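Local coordinates for protein ADP/ATP-dependent NAD(P)H-hydrate dehydratase (Bacillus subtilis, PDB 3RPZ) that catalyses the ADP- or ATP-dependent dehydration of NAD(P)H hydrates, returning the damaged cofactor to its usable form, at residues L72-P75 with T81-R84; M54-G59 with R273-F278. All coordinates share one frame; numbering follows the deposited sequence.

Overall arrangement
Contacts 1 and 2, both small and buried, are related through strand 60-65: the loop 54-59 of contact 2 leads into it, and the edge strand 81-84 of contact 1 pairs with it. In sequence, both segments of contact 1 fall between those of contact 2, whose second half lies on the last helix. The contact centres are 22 Å apart, and their nearest atoms stay about 6 Å from each other. Contact 1 reaches the bound hydrate through T81. Contact 2 is more remote from nucleotide, the S56 side chain lying about 13 Å from a bound AMP. Both also meet the second subunit.

Contact 1: L72-P75 with T81-R84; sequences LIVP and TYWR. With NPW (beta-6-hydroxy-1,4,5,6-tetrahydronicotinamide adenine dinucleotide phosphate), chain D.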
loop_
_atom_site.group_PDB
_atom_site.type_symbol
_atom_site.label_atom_id
_atom_site.label_comp_id
_atom_site.label_asym_id
_atom_site.label_seq_id
_atom_site.Cartn_x
_atom_site.Cartn_y
_atom_site.Cartn_z
ATOM N N LEU A 72 -8.320 8.103 1.981
ATOM C CA LEU A 72 -6.991 8.058 1.429
ATOM C C LEU A 72 -5.936 7.791 2.464
ATOM O O LEU A 72 -4.790 7.390 2.154
ATOM C CB LEU A 72 -6.678 9.375 0.702
ATOM C CG LEU A 72 -7.810 9.823 -0.192
ATOM C CD1 LEU A 72 -7.411 11.143 -0.911
ATOM C CD2 LEU A 72 -8.283 8.712 -1.163
ATOM N N ILE A 73 -6.256 7.988 3.733
ATOM C CA ILE A 73 -5.381 7.736 4.852
ATOM C C ILE A 73 -5.465 6.299 5.379
ATOM O O ILE A 73 -4.453 5.663 5.645
ATOM C CB ILE A 73 -5.683 8.729 6.016
ATOM C CG1 ILE A 73 -5.500 10.162 5.552
ATOM C CG2 ILE A 73 -4.811 8.403 7.238
ATOM C CD1 ILE A 73 -6.058 11.237 6.515
ATOM N N VAL A 74 -6.702 5.826 5.511
ATOM C CA VAL A 74 -7.000 4.570 6.200
ATOM C C VAL A 74 -6.130 3.382 5.786
ATOM O O VAL A 74 -5.607 2.687 6.637
ATOM C CB VAL A 74 -8.498 4.222 6.141
ATOM C CG1 VAL A 74 -8.787 2.874 6.807
ATOM C CG2 VAL A 74 -9.281 5.342 6.857
ATOM N N PRO A 75 -5.978 3.080 4.483
ATOM C CA PRO A 75 -5.268 1.860 4.121
ATOM C C PRO A 75 -3.800 1.888 4.520
ATOM O O PRO A 75 -3.189 0.823 4.762
ATOM C CB PRO A 75 -5.380 1.779 2.615
ATOM C CG PRO A 75 -6.312 2.815 2.220
ATOM C CD PRO A 75 -6.575 3.749 3.327
ATOM N N THR A 81 -8.103 7.196 13.997
ATOM C CA THR A 81 -9.531 7.387 13.874
ATOM C C THR A 81 -9.815 8.837 13.442
ATOM O O THR A 81 -8.864 9.615 13.274
ATOM C CB THR A 81 -10.303 7.045 15.127
ATOM O OG1 THR A 81 -9.950 8.001 16.150
ATOM C CG2 THR A 81 -10.030 5.585 15.571
ATOM N N TYR A 82 -11.079 9.175 13.226
ATOM C CA TYR A 82 -11.421 10.418 12.508
ATOM C C TYR A 82 -12.464 11.256 13.229
ATOM O O TYR A 82 -13.372 10.732 13.845
ATOM C CB TYR A 82 -11.875 10.087 11.074
ATOM C CG TYR A 82 -10.799 9.404 10.350
ATOM C CD1 TYR A 82 -9.740 10.105 9.773
ATOM C CD2 TYR A 82 -10.747 8.029 10.339
ATOM C CE1 TYR A 82 -8.643 9.445 9.218
ATOM C CE2 TYR A 82 -9.637 7.360 9.813
ATOM C CZ TYR A 82 -8.610 8.081 9.248
ATOM O OH TYR A 82 -7.472 7.489 8.754
ATOM N N TRP A 83 -12.293 12.552 13.063
ATOM C CA TRP A 83 -13.291 13.550 13.375
ATOM C C TRP A 83 -13.673 14.125 12.011
ATOM O O TRP A 83 -12.906 14.840 11.369
ATOM C CB TRP A 83 -12.737 14.611 14.306
ATOM C CG TRP A 83 -13.760 15.685 14.670
ATOM C CD1 TRP A 83 -15.115 15.574 14.597
ATOM C CD2 TRP A 83 -13.471 16.974 15.165
ATOM N NE1 TRP A 83 -15.704 16.748 15.047
ATOM C CE2 TRP A 83 -14.705 17.612 15.412
ATOM C CE3 TRP A 83 -12.291 17.638 15.484
ATOM C CZ2 TRP A 83 -14.769 18.915 15.899
ATOM C CZ3 TRP A 83 -12.369 18.943 15.999
ATOM C CH2 TRP A 83 -13.603 19.544 16.192
ATOM N N ARG A 84 -14.821 13.678 11.503
ATOM C CA ARG A 84 -15.213 13.918 10.148
ATOM C C ARG A 84 -15.415 15.444 9.933
ATOM O O ARG A 84 -16.181 16.084 10.675
ATOM C CB ARG A 84 -16.490 13.111 9.847
ATOM C CG ARG A 84 -16.960 13.221 8.453
ATOM C CD ARG A 84 -18.032 12.097 8.193
ATOM N NE ARG A 84 -17.461 10.771 8.371
ATOM C CZ ARG A 84 -16.870 10.047 7.421
ATOM N NH1 ARG A 84 -16.967 10.378 6.143
ATOM N NH2 ARG A 84 -16.216 8.935 7.734
HETATM P P NPW D . -7.312 6.353 31.130
HETATM O O1 NPW D . -8.332 7.390 30.716
HETATM O O2 NPW D . -6.089 6.218 30.282
HETATM O O3 NPW D . -6.944 6.395 32.624
HETATM P PA NPW D . -12.193 3.486 25.420
HETATM P PB NPW D . -10.699 2.593 23.089
HETATM C C1A NPW D . -9.040 2.987 30.153
HETATM C C1B NPW D . -11.861 1.581 18.638
HETATM N N1C NPW D . -10.528 1.774 18.120
HETATM N N1D NPW D . -5.245 0.529 32.529
HETATM C C2A NPW D . -8.614 4.425 29.863
HETATM O O2A NPW D . -8.087 4.936 31.070
HETATM C C2B NPW D . -12.038 0.331 19.507
HETATM O O2B NPW D . -12.088 -0.852 18.750
HETATM C C2C NPW D . -10.253 1.995 16.862
HETATM C C2D NPW D . -6.071 1.488 32.973
HETATM C C3A NPW D . -9.920 5.076 29.443
HETATM O O3A NPW D . -10.749 5.440 30.567
HETATM C C3B NPW D . -13.381 0.706 20.165
HETATM O O3B NPW D . -14.424 0.361 19.243
HETATM C C3C NPW D . -9.172 2.319 16.212
HETATM N N3D NPW D . -7.058 2.112 32.310
HETATM C C4B NPW D . -13.267 2.231 20.302
HETATM O O4B NPW D . -12.160 2.686 19.471
HETATM C C4C NPW D . -7.936 2.546 17.074
HETATM C C4D NPW D . -7.178 1.628 31.067
HETATM O O4D NPW D . -10.067 2.731 29.191
HETATM C C4E NPW D . -10.584 3.940 28.689
HETATM C C5A NPW D . -6.341 0.641 30.481
HETATM C C5B NPW D . -12.999 2.691 21.738
HETATM O O5B NPW D . -11.948 1.919 22.322
HETATM C C5C NPW D . -8.365 2.871 18.494
HETATM C C5E NPW D . -10.278 3.972 27.190
HETATM O O5E NPW D . -11.151 3.057 26.538
HETATM C C6C NPW D . -9.355 1.808 19.047
HETATM O O6C NPW D . -8.784 0.506 19.147
HETATM C C6D NPW D . -5.301 0.045 31.268
HETATM N N6D NPW D . -4.456 -0.894 30.873
HETATM N N7A NPW D . -6.646 0.380 29.159
HETATM C C7C NPW D . -9.080 2.383 14.782
HETATM N N7C NPW D . -7.912 2.680 14.232
HETATM O O7C NPW D . -10.106 2.208 14.075
HETATM C C8A NPW D . -7.703 1.245 28.907
HETATM N N9A NPW D . -7.994 1.970 30.095
HETATM O OA1 NPW D . -12.785 4.807 25.681
HETATM O OA2 NPW D . -13.008 2.291 25.404
HETATM O OA3 NPW D . -11.320 3.677 24.083
HETATM O OB1 NPW D . -10.033 1.481 23.769
HETATM O OB2 NPW D . -9.898 3.434 22.145
#
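I73 and V74 receive the phenol end of Y82, and this meeting closes a beta-alpha-beta unit in which strand 60-65, the short helix 70-73 and the parallel edge strand 81-84 follow one another. Between these two segments, three side chains make the whole contact.

The apolar part comes first. V74 brings one methyl, CG2, obliquely against the ring, 3.6 Å from Y82 CE2; its chi1 of 177° turns CG1 anti to the backbone N and leaves CG2 to meet the tyrosine. I73 works at the ring's edge, its CD1 lying near the ring plane and 4.1 Å from Y82 CE1. I63 of the neighbouring strand and I70 of the helix also touch Y82, while A46 and L47 of helix 44-54 meet I73.

The second kind of contact is between methyls and oxygen. Y82 OH sits 3.2 Å from I73 CG2 and 3.4 Å from V74 CG2, so the hydroxyl is flanked by two branched side chains that neither donate nor accept.

Polar links involve the strand itself. T81 and W83 exchange backbone hydrogen bonds with strand 60-65, and R84 forms salt bridges with E67 and with D41 of the second subunit, joining this edge of the sheet to the assembly.

The last kind of contact is with the ligand. The CB of T81 points away from 72-75, and its CG2 branch reaches the hydrated nicotinamide end of NPW. The ligand as a whole is also hydrogen-bonded to K60 and H26 of the same chain and to D219 of the second subunit. The threonine methyl rests above the plane of the ligand's carboxamide, with T81 CG2 3.4 Å from NPW C7C.

Contact 2: M54-G59 with R273-F278; sequences MRSGLG and RVWKRF
W275 pushes the far end of its six-membered ring against the backbone of R55 and S56, a meeting of an indole with main chain more than with side chains. The tight part is small. W275 CZ3 lies 3.8 Å from S56 CA, which sits at the ring's edge near its plane, and 4.0 Å from R55 O. The adjoining atom W275 CH2 comes within 3.9 Å of S56 O. With CG anti to the backbone N (chi1 -172°), the tryptophan side chain extends from its helix toward the loop. A CB at G57 would only come into contact with W275 CH2, but at phi 92° it would press against the preceding carbonyl oxygen, which explains the glycine.

This is how the last helix, 264-277, meets the turn that links helix 44-54 to strand 60-65 within the beta-alpha-beta crossover begun by strand 32-36. M228 of helix 217-231 touches both W275 and S56, and L18 adds to the packing of the indole. With the indole cut back to an alanine, a gap is likely to open beside the S56 backbone, and M228 and L18 would lose the neighbour they share.

Away from the ring, the polar ends of the loop are buried and satisfied: S56 OG bonds to G52 O, and R55 NH1 forms a salt bridge with E266 and a hydrogen bond with T261 O, both of the second subunit. The open side is the outer side of the helix, where R273 and R277 are exposed and K276 partly so; R273 pairs with E256 of the second subunit, while K276 NZ reaches T254 O of that same subunit.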
loop_
_atom_site.group_PDB
_atom_site.type_symbol
_atom_site.label_atom_id
_atom_site.label_comp_id
_atom_site.label_asym_id
_atom_site.label_seq_id
_atom_site.Cartn_x
_atom_site.Cartn_y
_atom_site.Cartn_z
ATOM N N MET A 54 1.822 9.125 14.589
ATOM C CA MET A 54 1.627 7.810 15.187
ATOM C C MET A 54 2.925 7.070 15.360
ATOM O O MET A 54 3.042 6.241 16.269
ATOM C CB MET A 54 0.577 6.993 14.449
ATOM C CG MET A 54 -0.767 7.678 14.410
ATOM S SD MET A 54 -2.154 6.515 14.270
ATOM C CE MET A 54 -2.149 5.932 15.910
ATOM N N ARG A 55 3.920 7.348 14.514
ATOM C CA ARG A 55 5.254 6.791 14.702
ATOM C C ARG A 55 5.975 7.368 15.895
ATOM O O ARG A 55 6.983 6.801 16.321
ATOM C CB ARG A 55 6.088 7.077 13.454
ATOM C CG ARG A 55 5.863 6.141 12.294
ATOM C CD ARG A 55 6.411 4.760 12.551
ATOM N NE ARG A 55 6.407 3.942 11.384
ATOM C CZ ARG A 55 6.379 2.623 11.373
ATOM N NH1 ARG A 55 6.288 1.930 12.459
ATOM N NH2 ARG A 55 6.433 2.000 10.205
ATOM N N SER A 56 5.542 8.503 16.428
ATOM C CA SER A 56 6.294 9.274 17.391
ATOM C C SER A 56 5.824 9.191 18.811
ATOM O O SER A 56 5.992 10.112 19.607
ATOM C CB SER A 56 6.457 10.703 16.922
ATOM O OG SER A 56 7.249 10.713 15.725
ATOM N N GLY A 57 5.215 8.068 19.196
ATOM C CA GLY A 57 5.054 7.742 20.604
ATOM C C GLY A 57 3.774 8.185 21.315
ATOM O O GLY A 57 3.686 8.041 22.524
ATOM N N LEU A 58 2.795 8.686 20.564
ATOM C CA LEU A 58 1.465 8.967 21.126
ATOM C C LEU A 58 0.745 7.658 21.502
ATOM O O LEU A 58 1.239 6.546 21.249
ATOM C CB LEU A 58 0.666 9.889 20.207
ATOM C CG LEU A 58 0.514 9.424 18.742
ATOM C CD1 LEU A 58 -0.225 8.063 18.644
ATOM C CD2 LEU A 58 -0.265 10.460 17.938
ATOM N N GLY A 59 -0.422 7.818 22.128
ATOM C CA GLY A 59 -1.288 6.698 22.400
ATOM C C GLY A 59 -2.311 6.479 21.328
ATOM O O GLY A 59 -2.429 5.375 20.794
ATOM N N ARG A 273 13.995 2.572 13.417
ATOM C CA ARG A 273 15.362 2.104 13.575
ATOM C C ARG A 273 16.277 3.238 14.047
ATOM O O ARG A 273 17.200 2.995 14.859
ATOM C CB ARG A 273 15.883 1.472 12.282
ATOM C CG ARG A 273 15.389 0.078 12.048
ATOM C CD ARG A 273 16.018 -0.571 10.764
ATOM N NE ARG A 273 15.492 -1.928 10.609
ATOM C CZ ARG A 273 16.010 -3.005 11.174
ATOM N NH1 ARG A 273 17.105 -2.914 11.927
ATOM N NH2 ARG A 273 15.430 -4.188 10.981
ATOM N N VAL A 274 16.044 4.435 13.536
ATOM C CA VAL A 274 16.853 5.572 13.952
ATOM C C VAL A 274 16.654 5.885 15.421
ATOM O O VAL A 274 17.620 6.027 16.183
ATOM C CB VAL A 274 16.585 6.751 13.062
ATOM C CG1 VAL A 274 17.181 8.050 13.636
ATOM C CG2 VAL A 274 17.120 6.500 11.638
ATOM N N TRP A 275 15.422 5.916 15.888
ATOM C CA TRP A 275 15.145 6.217 17.270
ATOM C C TRP A 275 15.780 5.154 18.165
ATOM O O TRP A 275 16.354 5.477 19.196
ATOM C CB TRP A 275 13.609 6.313 17.468
ATOM C CG TRP A 275 13.084 6.802 18.781
ATOM C CD1 TRP A 275 13.611 6.676 20.018
ATOM C CD2 TRP A 275 11.876 7.525 18.926
ATOM N NE1 TRP A 275 12.777 7.256 20.975
ATOM C CE2 TRP A 275 11.708 7.794 20.305
ATOM C CE3 TRP A 275 10.919 7.954 18.025
ATOM C CZ2 TRP A 275 10.578 8.495 20.788
ATOM C CZ3 TRP A 275 9.822 8.640 18.505
ATOM C CH2 TRP A 275 9.668 8.891 19.869
ATOM N N LYS A 276 15.750 3.879 17.797
ATOM C CA LYS A 276 16.380 2.830 18.597
ATOM C C LYS A 276 17.878 3.102 18.870
ATOM O O LYS A 276 18.350 2.799 19.939
ATOM C CB LYS A 276 16.216 1.501 17.887
ATOM C CG LYS A 276 16.833 0.258 18.552
ATOM C CD LYS A 276 16.054 -0.134 19.835
ATOM C CE LYS A 276 16.684 -1.337 20.554
ATOM N NZ LYS A 276 15.928 -1.704 21.775
ATOM N N ARG A 277 18.552 3.684 17.895
ATOM C CA ARG A 277 19.988 3.993 17.987
ATOM C C ARG A 277 20.303 4.934 19.121
ATOM O O ARG A 277 21.442 4.954 19.637
ATOM C CB ARG A 277 20.483 4.645 16.700
ATOM C CG ARG A 277 21.994 4.905 16.705
ATOM C CD ARG A 277 22.504 5.078 15.297
ATOM N NE ARG A 277 22.568 6.474 14.894
ATOM C CZ ARG A 277 23.423 7.354 15.401
ATOM N NH1 ARG A 277 24.255 6.995 16.367
ATOM N NH2 ARG A 277 23.432 8.602 14.963
ATOM N N PHE A 278 19.339 5.748 19.501
ATOM C CA PHE A 278 19.514 6.786 20.529
ATOM C C PHE A 278 18.973 6.358 21.871
ATOM O O PHE A 278 18.941 7.149 22.815
ATOM C CB PHE A 278 18.853 8.090 20.072
ATOM C CG PHE A 278 19.516 8.706 18.902
ATOM C CD1 PHE A 278 20.572 9.615 19.073
ATOM C CD2 PHE A 278 19.154 8.407 17.637
ATOM C CE1 PHE A 278 21.223 10.159 17.998
ATOM C CE2 PHE A 278 19.806 8.978 16.525
ATOM C CZ PHE A 278 20.844 9.853 16.705
#